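Local coordinates for DNA ligase (Aquifex aeolicus, PDB 3QWU) that probably joins DNA ends as an ATP-dependent ligase, and binds adenosine and calcium, at the interface of chains A and B. Numbering follows the deposited sequence. Chains: chain A/B, DNA ligase.

Contact 1 and contact 2 lie about 43 Å apart between the centres of their C-alpha atoms, on opposite halves of a two-fold symmetric interface. Contact 1 is the chain A tail on chain B, A:Leu362 to A:Gly365; contact 2 is the chain B tail on chain A, B:Gly365 to B:Tyr369, so residue 365 belongs to both. The receiving regions share helix 63-70, touched at different residues; helix 253-269 joins in contact 1, strand 58-60 and residues 226-228 in contact 2. With the symmetry twins added, each subunit lays its tail on the other, a reciprocal exchange that could stabilise a dimer, although the crystal alone does not establish one in solution.

Contact 1: the interface of chains A and B. Residues chain A 362-365; chain B 62, 65, 264, 267.
Two leucines at the end of a chain A helix press into an apolar surface of chain B, and no hydrogen bond crosses this patch. CD1 of B:Leu264 comes across the A:Leu362 side chain at about a right angle, 3.4 Å from CD1 of A:Leu362 and turned towards its CB. The next residue, A:Leu363, has more surface hidden by the partner than any other residue here. Its CD2 methyl lies 3.8 Å from CD2 of B:Leu264. The same methyl sits above the plane of the B:Tyr267 ring, out beside the ring atoms CD2 and CE2, and is 3.8 Å from CE2 of B:Tyr267. Nearer the main chain, B:Leu62 reaches the backbone, its CD1 3.5 Å from CA of A:Leu363. Beyond the leucines, B:Thr65 turns its methyl to the turn that follows the helix, with CG2 3.4 Å from CA of A:Gly365.

Torsions set these directions. Both chain A leucines hold CG anti to the carbonyl carbon (chi1 -72° in A:Leu363), as do B:Leu62 and B:Leu264. B:Thr65 places CG2 anti to its own backbone N, which sends the methyl rather than the hydroxyl to the partner. A:Gly365, with positive phi, lets the chain turn off the helix. In the fold, the end of helix 353-363 of chain A docks beside B:Leu62, helix 63-70 and helix 253-269 of chain B.

Contact 2: the interface of chains A and B. Residues chain A 58-61, 66, 70, 226-228; chain B 365-369.
Strand 58-60 of chain A and the short strand 367-368 of chain B pair antiparallel, tied by reciprocal backbone bonds. A:Arg59 N gives its hydrogen to B:Val368 O at 2.9 Å (157° at H). B:Val368 N returns one to A:Arg59 O at 3.1 Å (159° at H). Both donors lie in the plane of the carbonyl they meet. Water 1 extends the ladder, 3.0 Å from A:Phe61 N and 2.9 Å from B:Gly366 O.

B:Ile367 is the main side-chain anchor, with the greatest hidden surface of the patch. Its CG1 branch passes along A:Gly58 and sends CD1 towards A:Gln70 and the methyl of A:Ala228; chi1 of -115° is far from a staggered value. The amide of A:Gln70 crosses this branch obliquely, NE2 3.3 Å from CD1 of B:Ile367. A bend at chi2 brings the amide there, and OE1 faces B:Gly365 O at 3.2 Å, two acceptors as modelled, so the assignment of O and N in this amide is doubtful. Water 2 joins that OE1 to B:Ile367 N. On the chain A side, A:Lys226 NZ donates to the backbone O of A:Gln70, in plane and on a lone pair. At the A:Gly58 end, B:Tyr369 brings its ring atom CE1 3.4 Å from A:Gly58 N. B:Val368 turns away from the B:Ile367 side and crosses the A:Phe61 side chain obliquely, its CB facing CE1.

Chain B's C-terminal tail thus adds a strand to the edge of strand 58-60 in chain A, flanked by helix 63-70 and the start of strand 227-231.

Contact 1: the interface of chains A and B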
# COMPACT_ATOMS: atom_id res chain seq x y z
N LEU A 362 -11.77 13.99 6.70
CA LEU A 362 -12.32 13.93 5.37
C LEU A 362 -13.83 14.11 5.32
O LEU A 362 -14.32 14.89 4.49
CB LEU A 362 -11.99 12.61 4.73
CG LEU A 362 -10.53 12.22 4.69
CD1 LEU A 362 -10.42 10.89 3.97
CD2 LEU A 362 -9.73 13.32 4.01
N LEU A 363 -14.57 13.43 6.21
CA LEU A 363 -16.05 13.53 6.26
C LEU A 363 -16.60 14.92 6.60
O LEU A 363 -17.69 15.26 6.18
CB LEU A 363 -16.65 12.51 7.25
CG LEU A 363 -16.59 11.08 6.73
CD1 LEU A 363 -17.05 10.21 7.83
CD2 LEU A 363 -17.45 10.88 5.50
N SER A 364 -15.86 15.73 7.32
CA SER A 364 -16.28 17.10 7.56
C SER A 364 -15.69 18.05 6.52
O SER A 364 -15.68 19.27 6.72
CB SER A 364 -15.88 17.53 8.96
OG SER A 364 -14.53 17.20 9.17
N GLY A 365 -15.24 17.51 5.39
CA GLY A 365 -14.79 18.38 4.27
C GLY A 365 -13.35 18.88 4.35
O GLY A 365 -13.01 19.91 3.78
N LEU B 62 -14.76 14.83 -0.32
CA LEU B 62 -16.21 15.04 -0.33
C LEU B 62 -16.48 16.38 -1.00
O LEU B 62 -15.95 17.41 -0.57
CB LEU B 62 -16.71 15.10 1.11
CG LEU B 62 -16.95 13.81 1.85
CD1 LEU B 62 -17.65 14.19 3.17
CD2 LEU B 62 -17.86 12.90 1.01
N THR B 65 -19.34 18.95 1.29
CA THR B 65 -18.80 19.37 2.54
C THR B 65 -17.45 20.03 2.37
O THR B 65 -17.08 20.95 3.12
CB THR B 65 -18.77 18.21 3.57
OG1 THR B 65 -20.12 17.89 3.94
CG2 THR B 65 -18.09 18.62 4.82
N LEU B 264 -15.15 7.43 -0.69
CA LEU B 264 -15.84 8.60 -0.19
C LEU B 264 -16.80 9.17 -1.22
O LEU B 264 -17.81 9.65 -0.85
CB LEU B 264 -14.85 9.67 0.34
CG LEU B 264 -14.30 9.14 1.67
CD1 LEU B 264 -13.10 9.89 2.15
CD2 LEU B 264 -15.40 9.24 2.69
N TYR B 267 -19.78 6.99 -0.91
CA TYR B 267 -20.53 7.45 0.25
C TYR B 267 -21.27 8.74 -0.06
O TYR B 267 -22.47 8.85 0.26
CB TYR B 267 -19.59 7.66 1.45
CG TYR B 267 -20.30 8.21 2.67
CD1 TYR B 267 -21.07 7.41 3.47
CD2 TYR B 267 -20.19 9.55 3.01
CE1 TYR B 267 -21.75 7.94 4.60
CE2 TYR B 267 -20.86 10.09 4.16
CZ TYR B 267 -21.63 9.26 4.93
OH TYR B 267 -22.29 9.72 6.05

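Contact 2: the interface of chains A and B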
# COMPACT_ATOMS: atom_id res chain seq x y z
N GLY A 58 7.66 -19.75 3.94
CA GLY A 58 7.45 -19.07 2.67
C GLY A 58 6.13 -19.44 2.00
O GLY A 58 5.49 -20.47 2.30
N ARG A 59 5.73 -18.57 1.09
CA ARG A 59 4.49 -18.63 0.39
C ARG A 59 4.83 -18.89 -1.06
O ARG A 59 5.67 -18.21 -1.59
CB ARG A 59 3.79 -17.26 0.53
CG ARG A 59 2.24 -17.27 0.53
CD ARG A 59 1.58 -15.93 1.01
NE ARG A 59 0.99 -15.94 2.38
CZ ARG A 59 1.47 -15.21 3.41
NH1 ARG A 59 0.88 -15.26 4.60
NH2 ARG A 59 2.58 -14.42 3.30
N ILE A 60 4.21 -19.89 -1.67
CA ILE A 60 4.19 -19.97 -3.13
C ILE A 60 2.90 -19.36 -3.65
O ILE A 60 1.81 -19.46 -3.00
CB ILE A 60 4.31 -21.42 -3.71
CG1 ILE A 60 3.39 -22.42 -3.02
CG2 ILE A 60 5.71 -21.91 -3.64
CD1 ILE A 60 3.52 -23.90 -3.52
N PHE A 61 3.01 -18.77 -4.84
CA PHE A 61 1.90 -18.06 -5.49
C PHE A 61 1.33 -18.90 -6.63
O PHE A 61 0.18 -18.67 -7.04
CB PHE A 61 2.37 -16.72 -6.04
CG PHE A 61 2.57 -15.63 -4.98
CD1 PHE A 61 3.38 -15.84 -3.86
CD2 PHE A 61 2.00 -14.36 -5.18
CE1 PHE A 61 3.56 -14.81 -2.89
CE2 PHE A 61 2.17 -13.33 -4.24
CZ PHE A 61 2.96 -13.55 -3.09
N GLY A 66 5.02 -24.05 -8.14
CA GLY A 66 5.65 -23.89 -6.85
C GLY A 66 6.00 -25.23 -6.22
O GLY A 66 7.12 -25.43 -5.71
N GLN A 70 9.79 -26.26 -5.36
CA GLN A 70 10.30 -26.17 -4.00
C GLN A 70 10.66 -27.50 -3.35
O GLN A 70 11.43 -27.50 -2.41
CB GLN A 70 9.31 -25.44 -3.11
CG GLN A 70 9.14 -23.99 -3.48
CD GLN A 70 10.43 -23.19 -3.44
OE1 GLN A 70 10.73 -22.42 -4.37
NE2 GLN A 70 11.20 -23.35 -2.36
N LYS A 226 11.58 -29.04 4.45
CA LYS A 226 11.27 -27.74 3.96
C LYS A 226 9.74 -27.60 3.97
O LYS A 226 8.99 -28.58 3.72
CB LYS A 226 11.89 -27.54 2.58
CG LYS A 226 11.38 -26.36 1.71
CD LYS A 226 12.56 -25.52 1.12
CE LYS A 226 12.32 -24.97 -0.25
NZ LYS A 226 12.84 -25.80 -1.36
N ARG A 227 9.31 -26.39 4.32
CA ARG A 227 7.91 -26.02 4.37
C ARG A 227 7.55 -24.92 3.39
O ARG A 227 8.40 -24.09 3.02
CB ARG A 227 7.57 -25.52 5.76
CG ARG A 227 7.46 -26.59 6.77
CD ARG A 227 8.56 -26.55 7.83
NE ARG A 227 8.41 -27.80 8.55
CZ ARG A 227 7.47 -28.04 9.47
NH1 ARG A 227 6.65 -27.06 9.89
NH2 ARG A 227 7.38 -29.25 10.00
N ALA A 228 6.27 -24.91 3.01
CA ALA A 228 5.71 -23.85 2.15
C ALA A 228 4.21 -23.79 2.31
O ALA A 228 3.58 -24.79 2.52
CB ALA A 228 6.07 -24.08 0.69
N GLY B 365 7.93 -20.41 -9.77
CA GLY B 365 7.57 -21.23 -8.62
C GLY B 365 8.31 -20.86 -7.36
O GLY B 365 8.42 -21.69 -6.47
N GLY B 366 8.84 -19.64 -7.28
CA GLY B 366 9.64 -19.21 -6.15
C GLY B 366 8.82 -19.01 -4.89
O GLY B 366 7.59 -18.96 -4.92
N ILE B 367 9.53 -18.88 -3.78
CA ILE B 367 8.97 -18.62 -2.49
C ILE B 367 9.19 -17.14 -2.10
O ILE B 367 10.22 -16.58 -2.41
CB ILE B 367 9.65 -19.59 -1.49
CG1 ILE B 367 8.65 -20.57 -0.90
CG2 ILE B 367 10.47 -18.84 -0.43
CD1 ILE B 367 9.38 -21.73 -0.08
N VAL B 368 8.24 -16.52 -1.41
CA VAL B 368 8.37 -15.16 -0.91
C VAL B 368 7.91 -15.18 0.56
O VAL B 368 7.01 -15.95 0.92
CB VAL B 368 7.46 -14.19 -1.73
CG1 VAL B 368 7.35 -12.87 -1.03
CG2 VAL B 368 8.00 -14.01 -3.15
N TYR B 369 8.48 -14.34 1.42
CA TYR B 369 8.17 -14.38 2.85
C TYR B 369 7.17 -13.34 3.35
O TYR B 369 7.05 -12.28 2.75
CB TYR B 369 9.45 -14.34 3.64
CG TYR B 369 10.21 -15.64 3.49
CD1 TYR B 369 9.91 -16.73 4.29
CD2 TYR B 369 11.20 -15.78 2.52
CE1 TYR B 369 10.57 -17.91 4.13
CE2 TYR B 369 11.87 -16.97 2.36
CZ TYR B 369 11.55 -18.03 3.15
OH TYR B 369 12.25 -19.21 2.99
O HOH W 1 5.32 -18.99 -6.67
O HOH W 2 12.51 -19.67 -4.07